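Local coordinates for probable porin (Pseudomonas aeruginosa, PDB 2Y0H), which probably forms a channel for solutes through the bacterial outer membrane, at residues A[199-213]-A[225-239]. Sequence-based numbering, arbitrary orientation.
Sequences QLKDIYRQHYLGLLH and SDLRYFDSGEDGAAI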
ATOM      1  N   GLN A 199      -4.756   2.255 -16.322  1.00 25.66           N
ATOM      2  CA  GLN A 199      -5.717   3.077 -17.050  1.00 27.92           C
ATOM      3  C   GLN A 199      -7.094   2.990 -16.437  1.00 23.11           C
ATOM      4  O   GLN A 199      -7.748   1.961 -16.541  1.00 23.67           O
ATOM      5  CB  GLN A 199      -5.817   2.632 -18.508  1.00 26.69           C
ATOM      6  CG  GLN A 199      -6.949   3.317 -19.275  1.00 26.14           C
ATOM      7  CD  GLN A 199      -7.243   2.618 -20.600  1.00 34.22           C
ATOM      8  OE1 GLN A 199      -7.400   1.397 -20.641  1.00 30.68           O
ATOM      9  NE2 GLN A 199      -7.289   3.388 -21.691  1.00 31.39           N
ATOM     10  N   LEU A 200      -7.541   4.069 -15.806  1.00 25.56           N
ATOM     11  CA  LEU A 200      -8.916   4.140 -15.337  1.00 23.30           C
ATOM     12  C   LEU A 200      -9.675   4.695 -16.522  1.00 23.09           C
ATOM     13  O   LEU A 200      -9.589   5.892 -16.803  1.00 24.00           O
ATOM     14  CB  LEU A 200      -9.053   5.094 -14.153  1.00 23.47           C
ATOM     15  CG  LEU A 200     -10.028   4.703 -13.038  1.00 26.78           C
ATOM     16  CD1 LEU A 200     -10.498   5.914 -12.221  1.00 26.72           C
ATOM     17  CD2 LEU A 200     -11.181   3.887 -13.546  1.00 25.58           C
ATOM     18  N   LYS A 201     -10.394   3.821 -17.222  1.00 27.88           N
ATOM     19  CA  LYS A 201     -11.005   4.160 -18.509  1.00 25.28           C
ATOM     20  C   LYS A 201     -11.798   5.465 -18.476  1.00 25.92           C
ATOM     21  O   LYS A 201     -12.652   5.663 -17.619  1.00 27.54           O
ATOM     22  CB  LYS A 201     -11.904   3.031 -19.004  1.00 28.04           C
ATOM     23  CG  LYS A 201     -12.248   3.163 -20.496  1.00 36.05           C
ATOM     24  CD  LYS A 201     -13.289   2.148 -20.940  1.00 44.85           C
ATOM     25  CE  LYS A 201     -13.491   2.190 -22.469  1.00 50.59           C
ATOM     26  NZ  LYS A 201     -13.808   3.563 -22.970  1.00 49.19           N
ATOM     27  N   ASP A 202     -11.490   6.346 -19.416  1.00 26.32           N
ATOM     28  CA  ASP A 202     -12.097   7.678 -19.496  1.00 28.91           C
ATOM     29  C   ASP A 202     -11.747   8.682 -18.399  1.00 26.41           C
ATOM     30  O   ASP A 202     -12.294   9.780 -18.374  1.00 27.80           O
ATOM     31  CB  ASP A 202     -13.613   7.581 -19.651  1.00 26.54           C
ATOM     32  CG  ASP A 202     -14.006   7.163 -21.035  1.00 35.20           C
ATOM     33  OD1 ASP A 202     -13.275   7.553 -21.980  1.00 31.27           O
ATOM     34  OD2 ASP A 202     -15.020   6.439 -21.167  1.00 34.53           O
ATOM     35  N   ILE A 203     -10.829   8.331 -17.512  1.00 27.70           N
ATOM     36  CA  ILE A 203     -10.431   9.263 -16.458  1.00 27.72           C
ATOM     37  C   ILE A 203      -8.933   9.579 -16.491  1.00 24.90           C
ATOM     38  O   ILE A 203      -8.547  10.727 -16.717  1.00 27.26           O
ATOM     39  CB  ILE A 203     -10.880   8.770 -15.062  1.00 25.45           C
ATOM     40  CG1 ILE A 203     -12.400   8.751 -15.009  1.00 24.04           C
ATOM     41  CG2 ILE A 203     -10.292   9.659 -13.944  1.00 22.01           C
ATOM     42  CD1 ILE A 203     -12.990   8.189 -13.725  1.00 23.01           C
ATOM     43  N   TYR A 204      -8.094   8.564 -16.291  1.00 22.15           N
ATOM     44  CA  TYR A 204      -6.649   8.767 -16.362  1.00 23.34           C
ATOM     45  C   TYR A 204      -5.852   7.545 -16.826  1.00 21.98           C
ATOM     46  O   TYR A 204      -6.343   6.412 -16.801  1.00 22.71           O
ATOM     47  CB  TYR A 204      -6.094   9.314 -15.034  1.00 25.27           C
ATOM     48  CG  TYR A 204      -5.885   8.282 -13.932  1.00 27.72           C
ATOM     49  CD1 TYR A 204      -6.935   7.905 -13.094  1.00 21.80           C
ATOM     50  CD2 TYR A 204      -4.637   7.696 -13.729  1.00 22.83           C
ATOM     51  CE1 TYR A 204      -6.742   6.988 -12.075  1.00 22.56           C
ATOM     52  CE2 TYR A 204      -4.437   6.772 -12.715  1.00 24.56           C
ATOM     53  CZ  TYR A 204      -5.489   6.419 -11.900  1.00 26.01           C
ATOM     54  OH  TYR A 204      -5.289   5.505 -10.899  1.00 26.37           O
ATOM     55  N   ARG A 205      -4.626   7.825 -17.255  1.00 23.52           N
ATOM     56  CA  ARG A 205      -3.617   6.841 -17.665  1.00 28.08           C
ATOM     57  C   ARG A 205      -2.370   7.112 -16.838  1.00 24.22           C
ATOM     58  O   ARG A 205      -2.035   8.261 -16.596  1.00 23.90           O
ATOM     59  CB  ARG A 205      -3.179   7.090 -19.115  1.00 28.81           C
ATOM     60  CG  ARG A 205      -4.091   6.634 -20.181  1.00 37.54           C
ATOM     61  CD  ARG A 205      -3.524   7.041 -21.553  1.00 34.88           C
ATOM     62  NE  ARG A 205      -4.527   6.779 -22.575  1.00 41.28           N
ATOM     63  CZ  ARG A 205      -4.312   6.106 -23.700  1.00 44.27           C
ATOM     64  NH1 ARG A 205      -3.106   5.628 -23.983  1.00 41.61           N
ATOM     65  NH2 ARG A 205      -5.316   5.912 -24.543  1.00 42.61           N
ATOM     66  N   GLN A 206      -1.639   6.068 -16.480  1.00 24.15           N
ATOM     67  CA  GLN A 206      -0.454   6.241 -15.661  1.00 26.95           C
ATOM     68  C   GLN A 206       0.638   5.245 -16.046  1.00 26.81           C
ATOM     69  O   GLN A 206       0.403   4.034 -16.073  1.00 28.38           O
ATOM     70  CB  GLN A 206      -0.835   6.057 -14.200  1.00 23.29           C
ATOM     71  CG  GLN A 206       0.275   6.306 -13.224  1.00 26.18           C
ATOM     72  CD  GLN A 206      -0.249   6.395 -11.797  1.00 26.07           C
ATOM     73  OE1 GLN A 206      -0.427   5.385 -11.136  1.00 25.08           O
ATOM     74  NE2 GLN A 206      -0.502   7.613 -11.330  1.00 25.21           N
ATOM     75  N   HIS A 207       1.828   5.758 -16.332  1.00 26.06           N
ATOM     76  CA  HIS A 207       2.970   4.909 -16.655  1.00 29.18           C
ATOM     77  C   HIS A 207       3.903   4.917 -15.473  1.00 24.92           C
ATOM     78  O   HIS A 207       4.134   5.961 -14.881  1.00 27.38           O
ATOM     79  CB  HIS A 207       3.737   5.420 -17.888  1.00 28.53           C
ATOM     80  CG  HIS A 207       2.939   5.398 -19.154  1.00 32.74           C
ATOM     81  ND1 HIS A 207       2.953   4.329 -20.026  1.00 31.22           N
ATOM     82  CD2 HIS A 207       2.106   6.318 -19.698  1.00 26.84           C
ATOM     83  CE1 HIS A 207       2.161   4.590 -21.049  1.00 34.07           C
ATOM     84  NE2 HIS A 207       1.629   5.787 -20.869  1.00 36.56           N
ATOM     85  N   TYR A 208       4.453   3.754 -15.147  1.00 25.14           N
ATOM     86  CA  TYR A 208       5.363   3.621 -14.024  1.00 27.36           C
ATOM     87  C   TYR A 208       6.643   2.971 -14.477  1.00 28.34           C
ATOM     88  O   TYR A 208       6.618   1.963 -15.190  1.00 26.80           O
ATOM     89  CB  TYR A 208       4.746   2.756 -12.923  1.00 24.63           C
ATOM     90  CG  TYR A 208       5.741   2.282 -11.883  1.00 28.92           C
ATOM     91  CD1 TYR A 208       6.163   3.132 -10.861  1.00 26.79           C
ATOM     92  CD2 TYR A 208       6.252   0.985 -11.905  1.00 27.55           C
ATOM     93  CE1 TYR A 208       7.066   2.717  -9.901  1.00 24.77           C
ATOM     94  CE2 TYR A 208       7.167   0.558 -10.925  1.00 29.62           C
ATOM     95  CZ  TYR A 208       7.569   1.439  -9.934  1.00 27.36           C
ATOM     96  OH  TYR A 208       8.463   1.061  -8.956  1.00 26.13           O
ATOM     97  N   LEU A 209       7.758   3.542 -14.035  1.00 27.52           N
ATOM     98  CA  LEU A 209       9.062   2.939 -14.244  1.00 30.68           C
ATOM     99  C   LEU A 209       9.807   2.866 -12.914  1.00 31.21           C
ATOM    100  O   LEU A 209       9.953   3.869 -12.217  1.00 30.43           O
ATOM    101  CB  LEU A 209       9.877   3.739 -15.259  1.00 29.84           C
ATOM    102  CG  LEU A 209      11.060   2.942 -15.795  1.00 41.48           C
ATOM    103  CD1 LEU A 209      10.506   1.785 -16.597  1.00 42.63           C
ATOM    104  CD2 LEU A 209      11.990   3.809 -16.662  1.00 47.43           C
ATOM    105  N   GLY A 210      10.268   1.674 -12.565  1.00 29.33           N
ATOM    106  CA  GLY A 210      11.001   1.484 -11.334  1.00 30.60           C
ATOM    107  C   GLY A 210      12.317   0.773 -11.568  1.00 33.04           C
ATOM    108  O   GLY A 210      12.406  -0.156 -12.367  1.00 32.87           O
ATOM    109  N   LEU A 211      13.342   1.209 -10.857  1.00 32.42           N
ATOM    110  CA  LEU A 211      14.660   0.618 -10.977  1.00 32.37           C
ATOM    111  C   LEU A 211      15.124   0.280  -9.568  1.00 37.14           C
ATOM    112  O   LEU A 211      15.332   1.175  -8.744  1.00 39.45           O
ATOM    113  CB  LEU A 211      15.600   1.622 -11.631  1.00 37.44           C
ATOM    114  CG  LEU A 211      16.623   1.114 -12.639  1.00 45.34           C
ATOM    115  CD1 LEU A 211      17.229   2.288 -13.394  1.00 52.46           C
ATOM    116  CD2 LEU A 211      17.704   0.322 -11.932  1.00 48.21           C
ATOM    117  N   LEU A 212      15.248  -1.009  -9.278  1.00 33.54           N
ATOM    118  CA  LEU A 212      15.689  -1.446  -7.962  1.00 36.73           C
ATOM    119  C   LEU A 212      17.114  -2.018  -7.988  1.00 38.66           C
ATOM    120  O   LEU A 212      17.365  -3.070  -8.585  1.00 36.39           O
ATOM    121  CB  LEU A 212      14.706  -2.461  -7.370  1.00 33.95           C
ATOM    122  CG  LEU A 212      15.106  -2.987  -5.997  1.00 33.80           C
ATOM    123  CD1 LEU A 212      15.211  -1.822  -5.010  1.00 35.38           C
ATOM    124  CD2 LEU A 212      14.115  -4.052  -5.504  1.00 35.57           C
ATOM    125  N   HIS A 213      18.039  -1.315  -7.338  1.00 36.79           N
ATOM    126  CA  HIS A 213      19.430  -1.771  -7.265  1.00 40.17           C
ATOM    127  C   HIS A 213      19.900  -2.025  -5.830  1.00 41.37           C
ATOM    128  O   HIS A 213      19.807  -1.148  -4.964  1.00 35.80           O
ATOM    129  CB  HIS A 213      20.378  -0.790  -7.957  1.00 39.53           C
ATOM    130  CG  HIS A 213      21.796  -1.266  -7.996  1.00 48.19           C
ATOM    131  ND1 HIS A 213      22.787  -0.727  -7.202  1.00 46.03           N
ATOM    132  CD2 HIS A 213      22.381  -2.254  -8.713  1.00 51.92           C
ATOM    133  CE1 HIS A 213      23.925  -1.355  -7.439  1.00 46.68           C
ATOM    134  NE2 HIS A 213      23.705  -2.290  -8.347  1.00 51.16           N
ATOM    135  N   SER A 225      19.002   1.024  -3.488  1.00 29.63           N
ATOM    136  CA  SER A 225      18.522   2.168  -4.256  1.00 30.78           C
ATOM    137  C   SER A 225      17.204   1.821  -4.956  1.00 30.05           C
ATOM    138  O   SER A 225      17.151   0.937  -5.810  1.00 31.14           O
ATOM    139  CB  SER A 225      19.567   2.621  -5.285  1.00 32.98           C
ATOM    140  OG  SER A 225      20.787   2.932  -4.635  1.00 41.90           O
ATOM    141  N   ASP A 226      16.148   2.528  -4.571  1.00 29.27           N
ATOM    142  CA  ASP A 226      14.780   2.260  -5.021  1.00 30.48           C
ATOM    143  C   ASP A 226      14.317   3.525  -5.735  1.00 28.88           C
ATOM    144  O   ASP A 226      13.943   4.503  -5.083  1.00 27.15           O
ATOM    145  CB  ASP A 226      13.900   1.959  -3.801  1.00 27.74           C
ATOM    146  CG  ASP A 226      12.476   1.518  -4.156  1.00 28.35           C
ATOM    147  OD1 ASP A 226      12.012   1.670  -5.302  1.00 30.81           O
ATOM    148  OD2 ASP A 226      11.796   1.035  -3.242  1.00 33.44           O
ATOM    149  N   LEU A 227      14.400   3.514  -7.067  1.00 25.87           N
ATOM    150  CA  LEU A 227      14.109   4.689  -7.885  1.00 25.71           C
ATOM    151  C   LEU A 227      12.765   4.483  -8.581  1.00 30.71           C
ATOM    152  O   LEU A 227      12.501   3.403  -9.114  1.00 29.49           O
ATOM    153  CB  LEU A 227      15.190   4.892  -8.944  1.00 27.74           C
ATOM    154  CG  LEU A 227      16.678   4.875  -8.563  1.00 34.07           C
ATOM    155  CD1 LEU A 227      17.554   5.268  -9.772  1.00 35.91           C
ATOM    156  CD2 LEU A 227      16.971   5.777  -7.372  1.00 31.98           C
ATOM    157  N   ARG A 228      11.913   5.507  -8.575  1.00 29.08           N
ATOM    158  CA  ARG A 228      10.564   5.367  -9.131  1.00 24.74           C
ATOM    159  C   ARG A 228      10.123   6.577  -9.940  1.00 26.55           C
ATOM    160  O   ARG A 228      10.379   7.723  -9.569  1.00 26.50           O
ATOM    161  CB  ARG A 228       9.541   5.120  -8.013  1.00 23.39           C
ATOM    162  CG  ARG A 228       9.804   3.898  -7.187  1.00 22.54           C
ATOM    163  CD  ARG A 228       8.772   3.736  -6.082  1.00 22.38           C
ATOM    164  NE  ARG A 228       9.217   2.761  -5.094  1.00 25.80           N
ATOM    165  CZ  ARG A 228       8.559   2.476  -3.978  1.00 30.95           C
ATOM    166  NH1 ARG A 228       7.402   3.078  -3.713  1.00 27.46           N
ATOM    167  NH2 ARG A 228       9.059   1.580  -3.129  1.00 32.65           N
ATOM    168  N   TYR A 229       9.420   6.318 -11.036  1.00 26.33           N
ATOM    169  CA  TYR A 229       8.907   7.399 -11.861  1.00 28.55           C
ATOM    170  C   TYR A 229       7.495   7.087 -12.350  1.00 29.56           C
ATOM    171  O   TYR A 229       7.223   6.005 -12.880  1.00 27.95           O
ATOM    172  CB  TYR A 229       9.842   7.682 -13.038  1.00 28.31           C
ATOM    173  CG  TYR A 229       9.353   8.767 -13.993  1.00 35.14           C
ATOM    174  CD1 TYR A 229       9.321  10.104 -13.608  1.00 36.34           C
ATOM    175  CD2 TYR A 229       8.939   8.452 -15.282  1.00 36.02           C
ATOM    176  CE1 TYR A 229       8.874  11.097 -14.486  1.00 37.00           C
ATOM    177  CE2 TYR A 229       8.499   9.432 -16.160  1.00 37.66           C
ATOM    178  CZ  TYR A 229       8.469  10.752 -15.756  1.00 37.69           C
ATOM    179  OH  TYR A 229       8.031  11.724 -16.632  1.00 46.25           O
ATOM    180  N   PHE A 230       6.599   8.040 -12.160  1.00 27.38           N
ATOM    181  CA  PHE A 230       5.248   7.898 -12.671  1.00 28.45           C
ATOM    182  C   PHE A 230       4.949   9.069 -13.602  1.00 27.48           C
ATOM    183  O   PHE A 230       5.254  10.217 -13.290  1.00 26.89           O
ATOM    184  CB  PHE A 230       4.223   7.936 -11.536  1.00 23.08           C
ATOM    185  CG  PHE A 230       4.253   6.750 -10.592  1.00 27.02           C
ATOM    186  CD1 PHE A 230       3.454   5.627 -10.827  1.00 24.83           C
ATOM    187  CD2 PHE A 230       4.997   6.799  -9.416  1.00 25.09           C
ATOM    188  CE1 PHE A 230       3.435   4.569  -9.926  1.00 28.60           C
ATOM    189  CE2 PHE A 230       4.989   5.732  -8.503  1.00 25.53           C
ATOM    190  CZ  PHE A 230       4.215   4.620  -8.752  1.00 22.60           C
ATOM    191  N   ASP A 231       4.313   8.779 -14.724  1.00 25.23           N
ATOM    192  CA  ASP A 231       3.793   9.816 -15.604  1.00 26.99           C
ATOM    193  C   ASP A 231       2.286   9.583 -15.734  1.00 24.23           C
ATOM    194  O   ASP A 231       1.853   8.514 -16.169  1.00 24.54           O
ATOM    195  CB  ASP A 231       4.490   9.716 -16.971  1.00 32.92           C
ATOM    196  CG  ASP A 231       4.307  10.960 -17.828  1.00 34.66           C
ATOM    197  OD1 ASP A 231       3.181  11.456 -17.937  1.00 36.50           O
ATOM    198  OD2 ASP A 231       5.305  11.443 -18.402  1.00 51.54           O
ATOM    199  N   SER A 232       1.495  10.585 -15.354  1.00 25.86           N
ATOM    200  CA  SER A 232       0.034  10.485 -15.317  1.00 25.09           C
ATOM    201  C   SER A 232      -0.621  11.550 -16.204  1.00 26.81           C
ATOM    202  O   SER A 232      -0.316  12.735 -16.090  1.00 28.10           O
ATOM    203  CB  SER A 232      -0.472  10.699 -13.882  1.00 21.70           C
ATOM    204  OG  SER A 232      -0.054   9.669 -13.007  1.00 25.95           O
ATOM    205  N   GLY A 233      -1.542  11.133 -17.059  1.00 26.53           N
ATOM    206  CA  GLY A 233      -2.299  12.066 -17.870  1.00 24.96           C
ATOM    207  C   GLY A 233      -3.746  11.624 -17.970  1.00 28.15           C
ATOM    208  O   GLY A 233      -4.142  10.610 -17.394  1.00 25.96           O
ATOM    209  N   GLU A 234      -4.542  12.382 -18.706  1.00 27.87           N
ATOM    210  CA  GLU A 234      -5.957  12.078 -18.832  1.00 30.09           C
ATOM    211  C   GLU A 234      -6.125  10.883 -19.750  1.00 28.70           C
ATOM    212  O   GLU A 234      -5.201  10.506 -20.461  1.00 32.54           O
ATOM    213  CB  GLU A 234      -6.720  13.281 -19.396  1.00 30.78           C
ATOM    214  CG  GLU A 234      -6.458  13.547 -20.871  1.00 33.64           C
ATOM    215  CD  GLU A 234      -7.147  14.811 -21.343  1.00 43.88           C
ATOM    216  OE1 GLU A 234      -6.990  15.848 -20.658  1.00 39.34           O
ATOM    217  OE2 GLU A 234      -7.851  14.768 -22.383  1.00 43.23           O
ATOM    218  N   ASP A 235      -7.310  10.288 -19.736  1.00 28.67           N
ATOM    219  CA  ASP A 235      -7.612   9.203 -20.647  1.00 28.19           C
ATOM    220  C   ASP A 235      -9.005   9.392 -21.236  1.00 29.80           C
ATOM    221  O   ASP A 235      -9.930   9.785 -20.528  1.00 28.31           O
ATOM    222  CB  ASP A 235      -7.528   7.858 -19.918  1.00 27.34           C
ATOM    223  CG  ASP A 235      -7.931   6.689 -20.805  1.00 29.67           C
ATOM    224  OD1 ASP A 235      -7.063   6.151 -21.512  1.00 32.85           O
ATOM    225  OD2 ASP A 235      -9.119   6.307 -20.805  1.00 31.12           O
ATOM    226  N   GLY A 236      -9.147   9.103 -22.527  1.00 28.21           N
ATOM    227  CA  GLY A 236     -10.452   9.064 -23.174  1.00 31.26           C
ATOM    228  C   GLY A 236     -11.225  10.365 -23.056  1.00 28.56           C
ATOM    229  O   GLY A 236     -10.679  11.438 -23.304  1.00 28.46           O
ATOM    230  N   ALA A 237     -12.493  10.270 -22.660  1.00 33.19           N
ATOM    231  CA  ALA A 237     -13.346  11.454 -22.509  1.00 30.87           C
ATOM    232  C   ALA A 237     -12.882  12.354 -21.374  1.00 27.53           C
ATOM    233  O   ALA A 237     -13.292  13.508 -21.289  1.00 29.32           O
ATOM    234  CB  ALA A 237     -14.794  11.054 -22.306  1.00 24.07           C
ATOM    235  N   ALA A 238     -12.015  11.833 -20.514  1.00 28.16           N
ATOM    236  CA  ALA A 238     -11.467  12.631 -19.420  1.00 28.94           C
ATOM    237  C   ALA A 238     -12.590  13.262 -18.586  1.00 27.30           C
ATOM    238  O   ALA A 238     -12.645  14.470 -18.406  1.00 24.23           O
ATOM    239  CB  ALA A 238     -10.528  13.710 -19.967  1.00 26.97           C
ATOM    240  N   ILE A 239     -13.489  12.432 -18.079  1.00 28.46           N
ATOM    241  CA  ILE A 239     -14.703  12.935 -17.460  1.00 26.10           C
ATOM    242  C   ILE A 239     -14.499  13.643 -16.123  1.00 29.70           C
ATOM    243  O   ILE A 239     -15.433  14.234 -15.596  1.00 27.73           O
ATOM    244  CB  ILE A 239     -15.742  11.823 -17.308  1.00 31.71           C
ATOM    245  CG1 ILE A 239     -15.182  10.662 -16.462  1.00 28.09           C
ATOM    246  CG2 ILE A 239     -16.165  11.332 -18.680  1.00 27.54           C
ATOM    247  CD1 ILE A 239     -16.139   9.478 -16.380  1.00 25.99           C
TER
HETATM  248  O   HOH W   1      -7.097   8.489 -24.609  1.00 46.71           O
HETATM  249  O   HOH W   2      22.195   0.585  -4.617  1.00 39.20           O
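L209 and Y229 exchange a pair of backbone hydrogen bonds, as do the other hydrogen-bonded pairs from R205–G233 to H213–S225, joining strands 204-216 and 221-234 as an antiparallel hairpin of the 18-stranded porin barrel. L209, L211, L227 and Y229 share the face that probably meets lipid, where leucines and an amphipathic tyrosine suit a membrane; the detergent C8E touches H207 and D231 on that face.

On the inward face, Y208 and F230 meet obliquely, their planes 44° apart, with Y208 CD1 over one face of the F230 ring near its rim. Y208 CG stands anti to its backbone N (chi1 165°), which lays the ring along its own strand with one face above G210 N. G210, with no side chain, leaves the space that the Y208 hydroxyl occupies. Nearby, Q206 NE2 gives S232 OG a straight bond of 2.7 Å, and also bonds P275 O.

Around the classic bulge at I203 and Y204, polar contacts close the end of the hairpin at 199-205 and 233-239. D202 O accepts from I239 N (2.9 Å), while D202 OD1 takes A237 N from above its carboxylate plane. Buried D235 divides its oxygens. OD1 accepts Q199 NE2 at 2.8 Å and forms a salt bridge with R205 NE, whose hydrogen bond is bent and weak; OD2 turns its anti lone pair to D202 N, 2.7 Å away.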